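PDB 3TXV: probable tagatose 6-phosphate kinase from Sinorhizobium meliloti, which is thought to act in carbohydrate metabolism, possibly as a tagatose-6-phosphate kinase, and belongs to the family of GatZ/KbaZ-like tagatose-bisphosphate aldolase subunits. Local coordinates for residues Leu32-Ala37 and Thr72-Ala77; Asn55-Asn58 and Tyr63-Met66; Asp304-Phe309 and Gln389-Ser394; Ile382-Ile387 and Arg397-Glu402. One frame throughout, in Å; residues are numbered along the deposited sequence.

Contact 1 (Leu32-Ala37 and Thr72-Ala77); sequences LVIEAA and TRFVGA
Two outer helices of a (beta/alpha)8 barrel meet where Ile34, on helix 31-43, faces Phe74 and Val75 on helix 68-81. The helices follow the first and second strands of the barrel, 23-26 and 48-53, and the approach is made by side chains rather than backbones: the CA atoms of Ile34 and Val75, the nearest pair, stand 7.4 Å apart. The longer branch of Ile34 does most of the reaching. With CG1 anti to the carbonyl carbon (chi1 -74°), its CD1 comes to the edge of the Phe74 ring, near the ring plane, 3.8 Å from CE2. The shorter branch, CG2, is anti to the backbone N and lies a looser 4.4 Å from CG1 of Val75. One isoleucine thus spans two consecutive residues of the neighbouring helix. Ile34 and Val75 both rest on Ile50 of strand 48-53, which ties the helix-helix contact to the barrel wall, and Phe74 also touches Met66 of the loop before its helix. The interface is small, 111 Å² summed over both sides, and every atom that touches is carbon. Cohesion here probably rests on dispersion and the exclusion of water, with shape rather than bond direction setting the fit.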
loop_
_atom_site.group_PDB
_atom_site.type_symbol
_atom_site.label_atom_id
_atom_site.label_comp_id
_atom_site.label_asym_id
_atom_site.label_seq_id
_atom_site.Cartn_x
_atom_site.Cartn_y
_atom_site.Cartn_z
ATOM N N LEU A 32 10.618 -2.617 -7.424
ATOM C CA LEU A 32 10.194 -3.796 -8.153
ATOM C C LEU A 32 8.706 -4.049 -8.076
ATOM O O LEU A 32 8.132 -4.549 -9.034
ATOM C CB LEU A 32 10.942 -5.029 -7.718
ATOM C CG LEU A 32 12.389 -5.064 -8.173
ATOM C CD1 LEU A 32 13.176 -6.032 -7.277
ATOM C CD2 LEU A 32 12.503 -5.459 -9.649
ATOM N N VAL A 33 8.065 -3.724 -6.955
ATOM C CA VAL A 33 6.607 -3.836 -6.908
ATOM C C VAL A 33 5.978 -2.803 -7.871
ATOM O O VAL A 33 5.051 -3.113 -8.603
ATOM C CB VAL A 33 6.006 -3.703 -5.468
ATOM C CG1 VAL A 33 4.455 -3.713 -5.508
ATOM C CG2 VAL A 33 6.509 -4.793 -4.568
ATOM N N ILE A 34 6.498 -1.590 -7.903
ATOM C CA ILE A 34 5.930 -0.626 -8.816
ATOM C C ILE A 34 6.063 -1.116 -10.281
ATOM O O ILE A 34 5.047 -1.201 -11.002
ATOM C CB ILE A 34 6.519 0.782 -8.587
ATOM C CG1 ILE A 34 5.937 1.376 -7.305
ATOM C CG2 ILE A 34 6.184 1.708 -9.752
ATOM C CD1 ILE A 34 6.945 2.155 -6.507
ATOM N N GLU A 35 7.298 -1.454 -10.690
ATOM C CA GLU A 35 7.606 -2.024 -12.006
ATOM C C GLU A 35 6.645 -3.149 -12.315
ATOM O O GLU A 35 6.076 -3.204 -13.398
ATOM C CB GLU A 35 9.042 -2.536 -12.014
ATOM C CG GLU A 35 9.568 -3.230 -13.313
ATOM C CD GLU A 35 11.108 -3.353 -13.296
ATOM O OE1 GLU A 35 11.754 -2.807 -12.355
ATOM O OE2 GLU A 35 11.687 -3.964 -14.215
ATOM N N ALA A 36 6.445 -4.030 -11.344
ATOM C CA ALA A 36 5.556 -5.172 -11.509
ATOM C C ALA A 36 4.085 -4.779 -11.618
ATOM O O ALA A 36 3.326 -5.353 -12.399
ATOM C CB ALA A 36 5.761 -6.138 -10.375
ATOM N N ALA A 37 3.686 -3.796 -10.833
ATOM C CA ALA A 37 2.337 -3.269 -10.920
ATOM C C ALA A 37 2.124 -2.667 -12.268
ATOM O O ALA A 37 1.113 -2.907 -12.892
ATOM C CB ALA A 37 2.065 -2.242 -9.832
ATOM N N THR A 72 7.178 11.569 -7.414
ATOM C CA THR A 72 6.573 11.691 -8.720
ATOM C C THR A 72 7.554 11.406 -9.848
ATOM O O THR A 72 7.150 11.110 -10.962
ATOM C CB THR A 72 6.006 13.086 -8.921
ATOM O OG1 THR A 72 4.901 12.988 -9.812
ATOM N N ARG A 73 8.842 11.500 -9.553
ATOM C CA ARG A 73 9.854 11.331 -10.559
ATOM C C ARG A 73 10.493 9.962 -10.374
ATOM O O ARG A 73 10.863 9.304 -11.344
ATOM C CB ARG A 73 10.884 12.460 -10.448
ATOM N N PHE A 74 10.628 9.552 -9.117
ATOM C CA PHE A 74 10.913 8.165 -8.755
ATOM C C PHE A 74 10.038 7.168 -9.544
ATOM O O PHE A 74 10.548 6.354 -10.308
ATOM C CB PHE A 74 10.702 8.015 -7.241
ATOM C CG PHE A 74 10.865 6.609 -6.723
ATOM C CD1 PHE A 74 12.135 6.077 -6.512
ATOM C CD2 PHE A 74 9.745 5.841 -6.412
ATOM C CE1 PHE A 74 12.281 4.795 -6.044
ATOM C CE2 PHE A 74 9.885 4.560 -5.939
ATOM C CZ PHE A 74 11.145 4.028 -5.745
ATOM N N VAL A 75 8.724 7.246 -9.359
ATOM C CA VAL A 75 7.781 6.455 -10.141
ATOM C C VAL A 75 7.961 6.681 -11.674
ATOM O O VAL A 75 7.874 5.738 -12.477
ATOM C CB VAL A 75 6.310 6.721 -9.684
ATOM C CG1 VAL A 75 5.320 5.919 -10.495
ATOM C CG2 VAL A 75 6.116 6.354 -8.235
ATOM N N GLY A 76 8.206 7.909 -12.097
ATOM C CA GLY A 76 8.422 8.142 -13.517
ATOM C C GLY A 76 9.659 7.454 -14.119
ATOM O O GLY A 76 9.667 7.050 -15.297
ATOM N N ALA A 77 10.702 7.319 -13.304
ATOM C CA ALA A 77 11.953 6.724 -13.738
ATOM C C ALA A 77 11.767 5.247 -14.143
ATOM O O ALA A 77 12.289 4.777 -15.175
ATOM C CB ALA A 77 12.984 6.866 -12.636
#

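Contact 2 (Asn55-Asn58 and Tyr63-Met66); sequences NQVN and YTGM
Tyr63 N donates to Asn55 O at 3.2 Å, with an N-H...O angle of 140°. This bond and two weaker ones close the loop between strand 48-53 and helix 68-81 of the (beta/alpha)8 barrel, at the carboxyl ends of the strands, the end at which (beta/alpha)8 enzymes generally carry their active sites. Thr64 OG1 gives a weak bond to Gln56 O (3.3 Å) and accepts a weak one from Met66 N, two residues on, in the manner of an ST turn; a valine here would probably leave Gln56 O without this donor and the Met66 amide without its acceptor. Farther along, Asn58 N reaches Met66 O only weakly, while Asn58 ND2 is hydrogen-bonded to Cys54 O. Packing fills the rest. Tyr63 CG sits between the backbone N and the carbonyl carbon (chi1 60°), which brings the ring over residues 55-58, and one ring face receives Gln56 CA in a CH-pi contact, 4.0 Å from the centroid. Gln56 CB sits 3.6 Å from Tyr63 OH, and at the other end Val57 CG1 lies 4.2 Å from CB of Met66, modelled as selenomethionine.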
loop_
_atom_site.group_PDB
_atom_site.type_symbol
_atom_site.label_atom_id
_atom_site.label_comp_id
_atom_site.label_asym_id
_atom_site.label_seq_id
_atom_site.Cartn_x
_atom_site.Cartn_y
_atom_site.Cartn_z
ATOM N N ASN A 55 2.842 10.009 6.166
ATOM C CA ASN A 55 4.104 9.593 6.812
ATOM C C ASN A 55 5.260 9.253 5.878
ATOM O O ASN A 55 6.396 9.658 6.099
ATOM C CB ASN A 55 3.840 8.359 7.652
ATOM C CG ASN A 55 3.279 8.676 9.029
ATOM O OD1 ASN A 55 3.265 9.823 9.511
ATOM N ND2 ASN A 55 2.823 7.624 9.690
ATOM N N GLN A 56 4.951 8.477 4.851
ATOM C CA GLN A 56 5.925 7.988 3.903
ATOM C C GLN A 56 6.554 9.158 3.141
ATOM O O GLN A 56 7.772 9.204 2.994
ATOM C CB GLN A 56 5.218 6.983 2.970
ATOM C CG GLN A 56 6.068 6.205 1.967
ATOM C CD GLN A 56 5.197 5.460 0.937
ATOM O OE1 GLN A 56 5.612 5.221 -0.215
ATOM N NE2 GLN A 56 3.978 5.101 1.350
ATOM N N VAL A 57 5.732 10.104 2.673
ATOM C CA VAL A 57 6.210 11.179 1.809
ATOM C C VAL A 57 5.485 12.495 2.035
ATOM O O VAL A 57 4.272 12.563 1.923
ATOM C CB VAL A 57 6.197 10.805 0.270
ATOM C CG1 VAL A 57 6.597 9.327 0.031
ATOM C CG2 VAL A 57 4.867 11.175 -0.443
ATOM N N ASN A 58 6.240 13.543 2.350
ATOM C CA ASN A 58 5.670 14.867 2.588
ATOM C C ASN A 58 6.748 15.921 2.422
ATOM O O ASN A 58 7.902 15.567 2.242
ATOM C CB ASN A 58 5.021 14.952 3.979
ATOM C CG ASN A 58 5.961 14.532 5.098
ATOM O OD1 ASN A 58 7.033 15.119 5.295
ATOM N ND2 ASN A 58 5.556 13.512 5.846
ATOM N N TYR A 63 9.605 9.643 6.192
ATOM C CA TYR A 63 10.695 8.747 6.604
ATOM C C TYR A 63 11.461 8.204 5.387
ATOM O O TYR A 63 12.365 7.409 5.552
ATOM C CB TYR A 63 10.227 7.603 7.549
ATOM C CG TYR A 63 9.185 6.699 6.936
ATOM C CD1 TYR A 63 9.533 5.720 5.980
ATOM C CD2 TYR A 63 7.847 6.833 7.276
ATOM C CE1 TYR A 63 8.562 4.904 5.385
ATOM C CE2 TYR A 63 6.875 6.017 6.688
ATOM C CZ TYR A 63 7.235 5.069 5.743
ATOM O OH TYR A 63 6.250 4.293 5.172
ATOM N N THR A 64 11.124 8.628 4.175
ATOM C CA THR A 64 11.904 8.158 3.037
ATOM C C THR A 64 12.854 9.196 2.426
ATOM O O THR A 64 13.683 8.852 1.601
ATOM C CB THR A 64 11.040 7.590 1.898
ATOM O OG1 THR A 64 10.481 8.670 1.133
ATOM C CG2 THR A 64 9.939 6.636 2.418
ATOM N N GLY A 65 12.734 10.463 2.812
ATOM C CA GLY A 65 13.525 11.533 2.165
ATOM C C GLY A 65 12.894 12.001 0.850
ATOM O O GLY A 65 13.527 12.689 0.036
HETATM N N MSE A 66 11.636 11.624 0.656
HETATM C CA MSE A 66 10.935 11.915 -0.562
HETATM C C MSE A 66 9.785 12.910 -0.347
HETATM O O MSE A 66 8.825 12.648 0.399
HETATM C CB MSE A 66 10.426 10.621 -1.199
HETATM C CG MSE A 66 11.491 9.768 -1.886
HETATM SE SE MSE A 66 10.672 8.604 -3.242
HETATM C CE MSE A 66 11.772 7.024 -2.922
#

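Contact 3 (Asp304-Phe309 and Gln389-Ser394); sequences DQIAAF and QFLAGS
This is a partly buried, mainly apolar contact between helix 290-310, near its C-terminal end, and the last turn of helix 384-390, with Phe390 set against Gln305 and Ile306; the centre of the contact lies about 26 Å from the centre of the chain. Phe390 CG is anti to the carbonyl carbon (chi1 -80°), which sends the ring toward helix 290-310. Ile306 slides past it antiparallel, placing CG1 3.5 Å from CD2, and its CD1 lies 3.8 Å from Phe390 CB. Gln305 comes from the CE1 side: its CB is 3.6 Å from CE1, and OE1 stands at the ring edge near the ring plane. The amide and ring planes are 82° apart, and Gln305 NE2 is hydrogen-bonded to Tyr301 O one turn earlier, which helps fix how the amide is turned. Helix 290-310 follows the eighth strand of the (beta/alpha)8 barrel, so the contact joins the last barrel helix to the C-terminal helical region. Replacing the Phe390 ring by the methyl of an alanine is likely to open a gap beside Ile306 CG1 and take away the ring edge that Gln305 lies against. Gln389 CG lies over the centre of one ring face. The side chains of Leu391, the first residue past the helix, and Ile306 cross at about a right angle, with Leu391 CD1 4.1 Å from Ile306 CD1.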
loop_
_atom_site.group_PDB
_atom_site.type_symbol
_atom_site.label_atom_id
_atom_site.label_comp_id
_atom_site.label_asym_id
_atom_site.label_seq_id
_atom_site.Cartn_x
_atom_site.Cartn_y
_atom_site.Cartn_z
ATOM N N ASP A 304 17.762 -16.343 -2.577
ATOM C CA ASP A 304 18.842 -16.423 -1.626
ATOM C C ASP A 304 19.290 -17.878 -1.468
ATOM O O ASP A 304 20.492 -18.150 -1.558
ATOM C CB ASP A 304 18.426 -15.816 -0.304
ATOM C CG ASP A 304 19.571 -15.703 0.673
ATOM O OD1 ASP A 304 20.685 -15.317 0.247
ATOM O OD2 ASP A 304 19.342 -16.000 1.873
ATOM N N GLN A 305 18.344 -18.814 -1.284
ATOM C CA GLN A 305 18.730 -20.219 -1.046
ATOM C C GLN A 305 19.245 -20.920 -2.310
ATOM O O GLN A 305 20.118 -21.764 -2.250
ATOM C CB GLN A 305 17.617 -21.033 -0.420
ATOM C CG GLN A 305 17.037 -20.467 0.834
ATOM C CD GLN A 305 15.533 -20.712 0.888
ATOM O OE1 GLN A 305 15.079 -21.820 1.183
ATOM N NE2 GLN A 305 14.753 -19.688 0.557
ATOM N N ILE A 306 18.705 -20.571 -3.462
ATOM C CA ILE A 306 19.262 -21.074 -4.697
ATOM C C ILE A 306 20.735 -20.652 -4.850
ATOM O O ILE A 306 21.605 -21.466 -5.203
ATOM C CB ILE A 306 18.433 -20.610 -5.841
ATOM C CG1 ILE A 306 17.283 -21.583 -6.036
ATOM C CG2 ILE A 306 19.262 -20.431 -7.094
ATOM C CD1 ILE A 306 16.132 -20.926 -6.748
ATOM N N ALA A 307 21.007 -19.396 -4.543
ATOM C CA ALA A 307 22.350 -18.873 -4.655
ATOM C C ALA A 307 23.281 -19.531 -3.623
ATOM O O ALA A 307 24.466 -19.723 -3.872
ATOM C CB ALA A 307 22.342 -17.342 -4.477
ATOM N N ALA A 308 22.751 -19.867 -2.457
ATOM C CA ALA A 308 23.616 -20.370 -1.398
ATOM C C ALA A 308 24.017 -21.808 -1.714
ATOM O O ALA A 308 25.057 -22.298 -1.248
ATOM C CB ALA A 308 22.934 -20.264 -0.057
ATOM N N PHE A 309 23.184 -22.455 -2.537
ATOM C CA PHE A 309 23.389 -23.832 -2.975
ATOM C C PHE A 309 24.308 -23.813 -4.196
ATOM O O PHE A 309 25.395 -24.332 -4.136
ATOM C CB PHE A 309 22.047 -24.538 -3.243
ATOM C CG PHE A 309 22.193 -25.871 -3.935
ATOM C CD1 PHE A 309 22.565 -27.013 -3.219
ATOM C CD2 PHE A 309 21.983 -25.990 -5.318
ATOM C CE1 PHE A 309 22.713 -28.256 -3.875
ATOM C CE2 PHE A 309 22.141 -27.201 -5.973
ATOM C CZ PHE A 309 22.507 -28.335 -5.258
ATOM N N GLN A 389 11.533 -26.311 -6.204
ATOM C CA GLN A 389 11.805 -26.485 -4.785
ATOM C C GLN A 389 11.608 -25.190 -4.028
ATOM O O GLN A 389 11.112 -25.190 -2.911
ATOM C CB GLN A 389 13.268 -26.917 -4.598
ATOM C CG GLN A 389 13.736 -26.985 -3.190
ATOM C CD GLN A 389 13.066 -28.089 -2.421
ATOM O OE1 GLN A 389 13.331 -29.263 -2.662
ATOM N NE2 GLN A 389 12.203 -27.726 -1.475
ATOM N N PHE A 390 12.027 -24.089 -4.626
ATOM C CA PHE A 390 12.414 -22.911 -3.863
ATOM C C PHE A 390 11.522 -21.714 -4.212
ATOM O O PHE A 390 11.465 -20.723 -3.475
ATOM C CB PHE A 390 13.886 -22.566 -4.180
ATOM C CG PHE A 390 14.916 -23.417 -3.439
ATOM C CD1 PHE A 390 15.024 -23.367 -2.047
ATOM C CD2 PHE A 390 15.822 -24.193 -4.147
ATOM C CE1 PHE A 390 15.978 -24.094 -1.392
ATOM C CE2 PHE A 390 16.810 -24.937 -3.499
ATOM C CZ PHE A 390 16.890 -24.909 -2.121
ATOM N N LEU A 391 10.842 -21.819 -5.356
ATOM C CA LEU A 391 9.992 -20.768 -5.917
ATOM C C LEU A 391 8.885 -21.497 -6.602
ATOM O O LEU A 391 8.643 -21.264 -7.780
ATOM C CB LEU A 391 10.748 -19.938 -6.971
ATOM C CG LEU A 391 12.001 -19.158 -6.540
ATOM C CD1 LEU A 391 12.835 -18.622 -7.754
ATOM C CD2 LEU A 391 11.617 -18.027 -5.561
ATOM N N ALA A 392 8.242 -22.392 -5.868
ATOM C CA ALA A 392 7.268 -23.340 -6.440
ATOM C C ALA A 392 6.133 -22.644 -7.218
ATOM O O ALA A 392 5.564 -23.220 -8.162
ATOM C CB ALA A 392 6.689 -24.257 -5.331
ATOM N N GLY A 393 5.834 -21.401 -6.810
ATOM C CA GLY A 393 4.739 -20.619 -7.373
ATOM C C GLY A 393 5.046 -20.107 -8.757
ATOM O O GLY A 393 4.132 -19.684 -9.477
ATOM N N SER A 394 6.317 -20.135 -9.153
ATOM C CA SER A 394 6.653 -19.827 -10.528
ATOM C C SER A 394 6.887 -21.031 -11.429
ATOM O O SER A 394 7.137 -20.868 -12.639
ATOM C CB SER A 394 7.841 -18.918 -10.556
ATOM O OG SER A 394 7.453 -17.720 -9.931
#

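Contact 4 (Ile382-Ile387 and Arg397-Glu402); sequences IPETLI and RVRNGE
Glu384 runs out extended beyond CG (chi2 -175°), while Arg399 is folded at both chi2 (-78°) and chi3 (-52°); together these torsions carry the carboxylate to the bend of the arginine chain rather than to its guanidinium tip. The two side chains cross at about a right angle. Glu384 OE2 accordingly lies 3.4 Å from Arg399 CD, with NE farther off at 4.0 Å. That oxygen stands well out of the guanidinium plane and no N-H points at it, so the pair is an attraction between opposite charges and falls short of a salt bridge. Arg399 NH1 has a weak hydrogen bond of its own to Tyr395 OH. Deeper in, Ile387 and Val398 reach toward each other tip to tip, CG2 to CG2 at 4.0 Å. Two short consecutive helices thus pack against each other: the start of helix 384-390 and the end of helix 395-399 meet over helix 407-424, where Ile387 and Val398 both touch Leu410. The carbonyl of Pro383, at the N-cap position, accepts from both Leu386 N and Ile387 N and so ties down the turn that presents Glu384 and Ile387. A small buried hydrocarbon contact beside an exposed and undirected charge pair suggests that the apolar contact contributes more to joining the two helices, while the charges probably add only a modest, solvent-screened attraction.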
loop_
_atom_site.group_PDB
_atom_site.type_symbol
_atom_site.label_atom_id
_atom_site.label_comp_id
_atom_site.label_asym_id
_atom_site.label_seq_id
_atom_site.Cartn_x
_atom_site.Cartn_y
_atom_site.Cartn_z
ATOM N N ILE A 382 18.519 -20.309 -14.046
ATOM C CA ILE A 382 18.170 -21.238 -12.979
ATOM C C ILE A 382 17.457 -22.483 -13.534
ATOM O O ILE A 382 16.528 -22.394 -14.363
ATOM C CB ILE A 382 17.358 -20.555 -11.860
ATOM C CG1 ILE A 382 18.207 -19.462 -11.197
ATOM C CG2 ILE A 382 16.899 -21.577 -10.807
ATOM C CD1 ILE A 382 17.414 -18.282 -10.682
ATOM N N PRO A 383 17.940 -23.659 -13.130
ATOM C CA PRO A 383 17.262 -24.909 -13.457
ATOM C C PRO A 383 15.841 -24.960 -12.874
ATOM O O PRO A 383 15.642 -24.543 -11.725
ATOM C CB PRO A 383 18.163 -25.956 -12.811
ATOM C CG PRO A 383 19.512 -25.319 -12.802
ATOM C CD PRO A 383 19.304 -23.872 -12.620
ATOM N N GLU A 384 14.882 -25.461 -13.664
ATOM C CA GLU A 384 13.473 -25.581 -13.236
ATOM C C GLU A 384 13.312 -26.313 -11.901
ATOM O O GLU A 384 12.366 -26.078 -11.142
ATOM C CB GLU A 384 12.657 -26.387 -14.229
ATOM C CG GLU A 384 12.948 -26.181 -15.692
ATOM C CD GLU A 384 11.977 -26.959 -16.589
ATOM O OE1 GLU A 384 11.657 -26.429 -17.682
ATOM O OE2 GLU A 384 11.543 -28.078 -16.205
ATOM N N THR A 385 14.230 -27.233 -11.654
ATOM C CA THR A 385 14.135 -28.135 -10.546
ATOM C C THR A 385 14.448 -27.403 -9.255
ATOM O O THR A 385 13.957 -27.803 -8.185
ATOM C CB THR A 385 15.134 -29.282 -10.715
ATOM O OG1 THR A 385 16.441 -28.741 -10.957
ATOM C CG2 THR A 385 14.756 -30.138 -11.872
ATOM N N LEU A 386 15.287 -26.367 -9.333
ATOM C CA LEU A 386 15.547 -25.545 -8.153
ATOM C C LEU A 386 14.376 -24.616 -7.935
ATOM O O LEU A 386 13.998 -24.318 -6.811
ATOM C CB LEU A 386 16.842 -24.746 -8.310
ATOM C CG LEU A 386 18.105 -25.507 -7.878
ATOM C CD1 LEU A 386 18.222 -26.761 -8.691
ATOM C CD2 LEU A 386 19.314 -24.676 -8.129
ATOM N N ILE A 387 13.814 -24.178 -9.060
ATOM C CA ILE A 387 12.682 -23.297 -9.116
ATOM C C ILE A 387 11.522 -24.052 -8.473
ATOM O O ILE A 387 10.811 -23.503 -7.631
ATOM C CB ILE A 387 12.415 -22.867 -10.562
ATOM C CG1 ILE A 387 13.457 -21.836 -10.997
ATOM C CG2 ILE A 387 11.061 -22.220 -10.706
ATOM C CD1 ILE A 387 13.468 -21.438 -12.539
ATOM N N ARG A 397 4.347 -21.651 -14.376
ATOM C CA ARG A 397 4.610 -20.594 -15.333
ATOM C C ARG A 397 5.946 -20.741 -16.070
ATOM O O ARG A 397 6.020 -20.447 -17.272
ATOM C CB ARG A 397 4.472 -19.217 -14.696
ATOM C CG ARG A 397 3.049 -18.714 -14.686
ATOM C CD ARG A 397 2.955 -17.361 -14.011
ATOM N NE ARG A 397 2.996 -17.572 -12.580
ATOM C CZ ARG A 397 3.550 -16.762 -11.688
ATOM N NH1 ARG A 397 4.146 -15.622 -12.056
ATOM N NH2 ARG A 397 3.500 -17.114 -10.413
ATOM N N VAL A 398 6.988 -21.192 -15.372
ATOM C CA VAL A 398 8.245 -21.505 -16.048
ATOM C C VAL A 398 8.103 -22.664 -17.064
ATOM O O VAL A 398 8.731 -22.653 -18.128
ATOM C CB VAL A 398 9.339 -21.867 -15.057
ATOM C CG1 VAL A 398 10.643 -22.274 -15.803
ATOM C CG2 VAL A 398 9.582 -20.721 -14.107
ATOM N N ARG A 399 7.282 -23.656 -16.744
ATOM C CA ARG A 399 7.094 -24.763 -17.670
ATOM C C ARG A 399 6.399 -24.305 -18.968
ATOM O O ARG A 399 6.847 -24.656 -20.075
ATOM C CB ARG A 399 6.336 -25.912 -17.004
ATOM C CG ARG A 399 7.130 -26.584 -15.854
ATOM C CD ARG A 399 8.217 -27.552 -16.318
ATOM N NE ARG A 399 7.669 -28.542 -17.253
ATOM C CZ ARG A 399 6.908 -29.585 -16.919
ATOM N NH1 ARG A 399 6.578 -29.809 -15.636
ATOM N NH2 ARG A 399 6.463 -30.405 -17.870
ATOM N N ASN A 400 5.343 -23.492 -18.820
ATOM C CA ASN A 400 4.531 -23.001 -19.950
ATOM C C ASN A 400 5.231 -21.924 -20.811
ATOM O O ASN A 400 4.654 -21.432 -21.782
ATOM C CB ASN A 400 3.158 -22.497 -19.444
ATOM N N GLY A 401 6.463 -21.563 -20.447
ATOM C CA GLY A 401 7.191 -20.487 -21.121
ATOM C C GLY A 401 6.861 -19.043 -20.738
ATOM O O GLY A 401 7.582 -18.127 -21.156
ATOM N N GLU A 402 5.789 -18.822 -19.963
ATOM C CA GLU A 402 5.401 -17.467 -19.549
ATOM C C GLU A 402 6.522 -16.712 -18.819
ATOM O O GLU A 402 6.773 -15.550 -19.122
ATOM C CB GLU A 402 4.145 -17.464 -18.671
ATOM C CG GLU A 402 2.836 -18.073 -19.266
ATOM C CD GLU A 402 1.697 -18.251 -18.186
ATOM O OE1 GLU A 402 1.346 -17.246 -17.482
ATOM O OE2 GLU A 402 1.168 -19.394 -18.034
#

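Overall arrangement
The contacts form two groups at different places in one chain. Contact 2 is nested within the loop that contact 1 closes; their centres lie 16 Å apart, and Phe74 CD1 touches Met66 CE at 3.7 Å, linking the second barrel helix to the strand-helix loop before it. Contacts 3 and 4 come later in the sequence, share helix 384-390 and interleave along the chain. Their centres are 11 Å apart, and Ile306 CG1 meets Leu386 CB at 3.9 Å. Between the groups the centres stand 26 to 38 Å apart without touching. Helix 407-424 packs on residues of contacts 1, 3 and 4, so it bridges barrel helix 31-43 and the short helices 384-390 and 395-399.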